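Local coordinates for protein nucleoside phosphorylase, putative (Trypanosoma brucei, PDB 3BJE) that acts as a homodimeric uridine phosphorylase that binds uracil, ribose 1-phosphate and calcium, at residues V163-L175 with D205-I219. Numbering follows the deposited sequence.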
loop_
_atom_site.group_PDB
_atom_site.type_symbol
_atom_site.label_atom_id
_atom_site.label_comp_id
_atom_site.label_asym_id
_atom_site.label_seq_id
_atom_site.Cartn_x
_atom_site.Cartn_y
_atom_site.Cartn_z
ATOM N N VAL A 163 8.204 -15.577 -13.241
ATOM C CA VAL A 163 7.999 -16.420 -12.077
ATOM C C VAL A 163 9.096 -16.109 -11.068
ATOM O O VAL A 163 10.271 -16.110 -11.415
ATOM C CB VAL A 163 8.059 -17.909 -12.489
ATOM C CG1 VAL A 163 7.799 -18.826 -11.288
ATOM C CG2 VAL A 163 7.068 -18.172 -13.593
ATOM N N THR A 164 8.700 -15.828 -9.827
ATOM C CA THR A 164 9.636 -15.448 -8.778
ATOM C C THR A 164 10.376 -16.650 -8.213
ATOM O O THR A 164 9.736 -17.659 -7.887
ATOM C CB THR A 164 8.889 -14.780 -7.602
ATOM O OG1 THR A 164 8.244 -13.589 -8.073
ATOM C CG2 THR A 164 9.850 -14.434 -6.444
ATOM N N ARG A 165 11.712 -16.569 -8.176
ATOM C CA ARG A 165 12.507 -17.443 -7.322
ATOM C C ARG A 165 12.908 -16.610 -6.104
ATOM O O ARG A 165 12.238 -16.660 -5.103
ATOM C CB ARG A 165 13.711 -18.056 -8.046
ATOM C CG ARG A 165 14.357 -19.146 -7.217
ATOM C CD ARG A 165 15.568 -19.774 -7.873
ATOM N NE ARG A 165 15.275 -20.600 -9.050
ATOM C CZ ARG A 165 15.655 -20.313 -10.301
ATOM N NH1 ARG A 165 16.315 -19.198 -10.584
ATOM N NH2 ARG A 165 15.363 -21.150 -11.291
ATOM N N HIS A 166 13.966 -15.799 -6.197
ATOM C CA HIS A 166 14.331 -14.905 -5.090
ATOM C C HIS A 166 13.620 -13.570 -5.225
ATOM O O HIS A 166 13.088 -13.240 -6.280
ATOM C CB HIS A 166 15.853 -14.703 -5.043
ATOM C CG HIS A 166 16.611 -15.977 -4.818
ATOM N ND1 HIS A 166 17.096 -16.741 -5.856
ATOM C CD2 HIS A 166 16.939 -16.640 -3.679
ATOM C CE1 HIS A 166 17.700 -17.814 -5.370
ATOM N NE2 HIS A 166 17.634 -17.771 -4.050
ATOM N N ALA A 167 13.585 -12.830 -4.124
ATOM C CA ALA A 167 12.956 -11.518 -4.086
ATOM C C ALA A 167 13.870 -10.515 -3.387
ATOM O O ALA A 167 14.543 -10.847 -2.419
ATOM C CB ALA A 167 11.650 -11.594 -3.332
ATOM N N ILE A 168 13.865 -9.286 -3.897
ATOM C CA ILE A 168 14.479 -8.143 -3.233
ATOM C C ILE A 168 13.377 -7.241 -2.718
ATOM O O ILE A 168 12.526 -6.796 -3.490
ATOM C CB ILE A 168 15.343 -7.329 -4.194
ATOM C CG1 ILE A 168 16.471 -8.187 -4.782
ATOM C CG2 ILE A 168 15.944 -6.097 -3.480
ATOM C CD1 ILE A 168 16.934 -7.709 -6.152
ATOM N N GLY A 169 13.373 -6.997 -1.406
ATOM C CA GLY A 169 12.473 -6.038 -0.786
ATOM C C GLY A 169 13.098 -4.668 -0.800
ATOM O O GLY A 169 13.981 -4.383 -0.009
ATOM N N MET A 170 12.650 -3.822 -1.721
ATOM C CA MET A 170 13.027 -2.408 -1.716
ATOM C C MET A 170 12.090 -1.590 -0.810
ATOM O O MET A 170 12.372 -0.441 -0.489
ATOM C CB MET A 170 13.024 -1.849 -3.130
ATOM C CG MET A 170 13.850 -2.686 -4.110
ATOM S SD MET A 170 14.011 -1.966 -5.756
ATOM C CE MET A 170 12.281 -1.988 -6.279
ATOM N N ASP A 171 10.947 -2.179 -0.492
ATOM C CA ASP A 171 10.030 -1.678 0.500
ATOM C C ASP A 171 10.641 -1.893 1.888
ATOM O O ASP A 171 11.747 -2.444 2.008
ATOM C CB ASP A 171 8.741 -2.472 0.395
ATOM C CG ASP A 171 8.966 -3.945 0.690
ATOM O OD1 ASP A 171 9.616 -4.656 -0.126
ATOM O OD2 ASP A 171 8.539 -4.388 1.789
ATOM N N ASN A 172 9.917 -1.498 2.946
ATOM C CA ASN A 172 10.382 -1.738 4.320
ATOM C C ASN A 172 9.408 -2.491 5.215
ATOM O O ASN A 172 9.620 -2.615 6.408
ATOM C CB ASN A 172 10.867 -0.451 5.014
ATOM C CG ASN A 172 9.767 0.337 5.714
ATOM O OD1 ASN A 172 8.584 0.148 5.431
ATOM N ND2 ASN A 172 10.169 1.265 6.617
ATOM N N THR A 173 8.376 -3.080 4.629
ATOM C CA THR A 173 7.316 -3.651 5.444
ATOM C C THR A 173 7.869 -4.766 6.329
ATOM O O THR A 173 7.609 -4.813 7.540
ATOM C CB THR A 173 6.155 -4.104 4.552
ATOM O OG1 THR A 173 5.499 -2.927 4.058
ATOM C CG2 THR A 173 5.145 -4.986 5.331
ATOM N N SER A 174 8.664 -5.654 5.736
ATOM C CA SER A 174 9.249 -6.756 6.499
ATOM C C SER A 174 10.330 -6.322 7.482
ATOM O O SER A 174 10.706 -7.094 8.350
ATOM C CB SER A 174 9.774 -7.856 5.568
ATOM O OG SER A 174 8.733 -8.293 4.682
ATOM N N LEU A 175 10.830 -5.088 7.391
ATOM C CA LEU A 175 11.752 -4.616 8.422
ATOM C C LEU A 175 11.126 -4.565 9.815
ATOM O O LEU A 175 11.849 -4.535 10.796
ATOM C CB LEU A 175 12.356 -3.249 8.069
ATOM C CG LEU A 175 13.259 -3.116 6.851
ATOM C CD1 LEU A 175 13.993 -1.763 6.911
ATOM C CD2 LEU A 175 14.258 -4.244 6.704
ATOM N N ASP A 205 18.127 0.090 3.400
ATOM C CA ASP A 205 18.296 -1.178 4.133
ATOM C C ASP A 205 17.357 -2.229 3.512
ATOM O O ASP A 205 16.371 -2.657 4.115
ATOM C CB ASP A 205 18.021 -0.989 5.635
ATOM C CG ASP A 205 18.318 -2.224 6.452
ATOM O OD1 ASP A 205 18.934 -3.186 5.947
ATOM O OD2 ASP A 205 17.939 -2.238 7.635
ATOM N N ILE A 206 17.666 -2.636 2.283
ATOM C CA ILE A 206 16.863 -3.640 1.574
ATOM C C ILE A 206 16.882 -4.994 2.278
ATOM O O ILE A 206 17.807 -5.308 3.037
ATOM C CB ILE A 206 17.305 -3.812 0.111
ATOM C CG1 ILE A 206 18.763 -4.280 0.036
ATOM C CG2 ILE A 206 17.154 -2.500 -0.633
ATOM C CD1 ILE A 206 19.162 -4.830 -1.313
ATOM N N TYR A 207 15.840 -5.782 2.048
ATOM C CA TYR A 207 15.833 -7.148 2.501
ATOM C C TYR A 207 15.644 -8.099 1.319
ATOM O O TYR A 207 15.510 -7.660 0.179
ATOM C CB TYR A 207 14.787 -7.375 3.568
ATOM C CG TYR A 207 13.345 -7.199 3.172
ATOM C CD1 TYR A 207 12.551 -8.299 2.853
ATOM C CD2 TYR A 207 12.755 -5.940 3.156
ATOM C CE1 TYR A 207 11.220 -8.145 2.503
ATOM C CE2 TYR A 207 11.417 -5.772 2.809
ATOM C CZ TYR A 207 10.651 -6.890 2.491
ATOM O OH TYR A 207 9.303 -6.772 2.204
ATOM N N THR A 208 15.716 -9.403 1.595
ATOM C CA THR A 208 15.519 -10.416 0.579
ATOM C C THR A 208 14.568 -11.489 1.072
ATOM O O THR A 208 14.315 -11.617 2.275
ATOM C CB THR A 208 16.857 -11.076 0.195
ATOM O OG1 THR A 208 17.454 -11.652 1.357
ATOM C CG2 THR A 208 17.853 -10.051 -0.432
ATOM N N SER A 209 14.073 -12.276 0.133
ATOM C CA SER A 209 13.339 -13.508 0.446
ATOM C C SER A 209 13.395 -14.459 -0.755
ATOM O O SER A 209 14.180 -14.273 -1.696
ATOM C CB SER A 209 11.891 -13.187 0.842
ATOM O OG SER A 209 11.242 -14.302 1.450
ATOM N N MET A 210 12.572 -15.497 -0.703
ATOM C CA MET A 210 12.530 -16.473 -1.777
ATOM C C MET A 210 11.160 -17.135 -1.751
ATOM O O MET A 210 10.622 -17.417 -0.680
ATOM C CB MET A 210 13.622 -17.524 -1.581
ATOM C CG MET A 210 13.850 -18.419 -2.797
ATOM S SD MET A 210 15.036 -19.766 -2.527
ATOM C CE MET A 210 14.213 -20.693 -1.251
ATOM N N ALA A 211 10.606 -17.373 -2.931
ATOM C CA ALA A 211 9.423 -18.226 -3.075
ATOM C C ALA A 211 9.792 -19.641 -2.657
ATOM O O ALA A 211 10.938 -20.081 -2.831
ATOM C CB ALA A 211 8.936 -18.218 -4.521
ATOM N N HIS A 212 8.814 -20.361 -2.121
ATOM C CA HIS A 212 9.039 -21.751 -1.732
ATOM C C HIS A 212 9.332 -22.540 -2.990
ATOM O O HIS A 212 8.621 -22.381 -3.992
ATOM C CB HIS A 212 7.810 -22.318 -1.022
ATOM C CG HIS A 212 8.071 -23.619 -0.339
ATOM N ND1 HIS A 212 8.198 -24.809 -1.022
ATOM C CD2 HIS A 212 8.256 -23.914 0.969
ATOM C CE1 HIS A 212 8.439 -25.783 -0.166
ATOM N NE2 HIS A 212 8.485 -25.265 1.049
ATOM N N PRO A 213 10.391 -23.385 -2.968
ATOM C CA PRO A 213 10.776 -24.152 -4.153
ATOM C C PRO A 213 9.647 -24.983 -4.742
ATOM O O PRO A 213 9.567 -25.135 -5.962
ATOM C CB PRO A 213 11.901 -25.054 -3.633
ATOM C CG PRO A 213 12.486 -24.292 -2.483
ATOM C CD PRO A 213 11.318 -23.613 -1.845
ATOM N N ASN A 214 8.774 -25.503 -3.884
ATOM C CA ASN A 214 7.629 -26.289 -4.342
ATOM C C ASN A 214 6.660 -25.452 -5.171
ATOM O O ASN A 214 6.079 -25.934 -6.143
ATOM C CB ASN A 214 6.893 -26.902 -3.151
ATOM C CG ASN A 214 5.783 -27.837 -3.572
ATOM O OD1 ASN A 214 5.976 -28.701 -4.427
ATOM N ND2 ASN A 214 4.611 -27.681 -2.957
ATOM N N ILE A 215 6.500 -24.187 -4.791
ATOM C CA ILE A 215 5.631 -23.288 -5.531
ATOM C C ILE A 215 6.257 -22.926 -6.882
ATOM O O ILE A 215 5.590 -23.017 -7.910
ATOM C CB ILE A 215 5.327 -22.030 -4.732
ATOM C CG1 ILE A 215 4.540 -22.396 -3.461
ATOM C CG2 ILE A 215 4.560 -21.020 -5.582
ATOM C CD1 ILE A 215 3.131 -22.948 -3.728
ATOM N N THR A 216 7.529 -22.522 -6.880
ATOM C CA THR A 216 8.212 -22.163 -8.120
ATOM C C THR A 216 8.189 -23.346 -9.081
ATOM O O THR A 216 7.878 -23.179 -10.259
ATOM C CB THR A 216 9.678 -21.735 -7.878
ATOM O OG1 THR A 216 9.714 -20.628 -6.963
ATOM C CG2 THR A 216 10.342 -21.295 -9.167
ATOM N N LYS A 217 8.501 -24.540 -8.574
ATOM C CA LYS A 217 8.535 -25.760 -9.396
ATOM C C LYS A 217 7.167 -26.051 -9.995
ATOM O O LYS A 217 7.058 -26.365 -11.180
ATOM C CB LYS A 217 9.002 -26.960 -8.566
ATOM C CG LYS A 217 9.240 -28.250 -9.362
ATOM C CD LYS A 217 9.313 -29.460 -8.431
ATOM C CE LYS A 217 9.750 -30.720 -9.176
ATOM N NZ LYS A 217 9.774 -31.936 -8.306
ATOM N N SER A 218 6.129 -25.955 -9.164
ATOM C CA SER A 218 4.755 -26.200 -9.599
ATOM C C SER A 218 4.324 -25.241 -10.713
ATOM O O SER A 218 3.743 -25.667 -11.717
ATOM C CB SER A 218 3.793 -26.103 -8.413
ATOM O OG SER A 218 4.028 -27.136 -7.469
ATOM N N ILE A 219 4.621 -23.955 -10.542
ATOM C CA ILE A 219 4.307 -22.948 -11.565
ATOM C C ILE A 219 4.991 -23.277 -12.912
ATOM O O ILE A 219 4.334 -23.318 -13.960
ATOM C CB ILE A 219 4.666 -21.529 -11.106
ATOM C CG1 ILE A 219 3.783 -21.112 -9.921
ATOM C CG2 ILE A 219 4.477 -20.547 -12.267
ATOM C CD1 ILE A 219 4.283 -19.872 -9.155
HETATM O O HOH W 1 13.888 -1.529 3.474
#
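Y207 and G169 form a hydrogen-bonded pair where strand 207-210 runs antiparallel to strand 167-169 in the mixed beta-sheet core of the nucleoside phosphorylase fold; the strand axes approach to 4.5 Å. Four backbone bonds join the two strands, among them G169 N to Y207 O at 2.7 Å and A167 N to S209 O at 2.9 Å, and a fifth, A211 N to R165 O, extends the pairing past M210. With chi1 at 64°, the Y207 ring folds back over the neighbouring strand. Two CH-pi contacts hold it between them and limit its tilt: G169 CA sits over the centre of one face, 3.8 Å from the ring centroid, while S174 CB covers the opposite face nearer the rim. At the next non-hydrogen-bonded pair but one, H166 and M210 lie side by side pointing the same way; the extended M210 chain, CG anti to the backbone N (chi1 -168°), carries SD obliquely beside the imidazole, 3.6 Å from H166 NE2, while H166 ND1 bonds E286. Beyond the corner at R165 and H166, V163 meets helix 213-228, its CG2 lying 3.8 Å from I219 CG2. At the other end the 170-175 turn beside Y207 reaches the dimer interface, where N172 OD1 bonds S248 OG of the second subunit. D171 OD2 accepts T173 N on its anti side, closing an Asx turn, and S296 OG bonds both D171 OD1 and Y207 OH. The carboxylate stands 79° from the phenol plane, and its OD2 receives the Y207 OH proton on the syn lone pair at 2.5 Å.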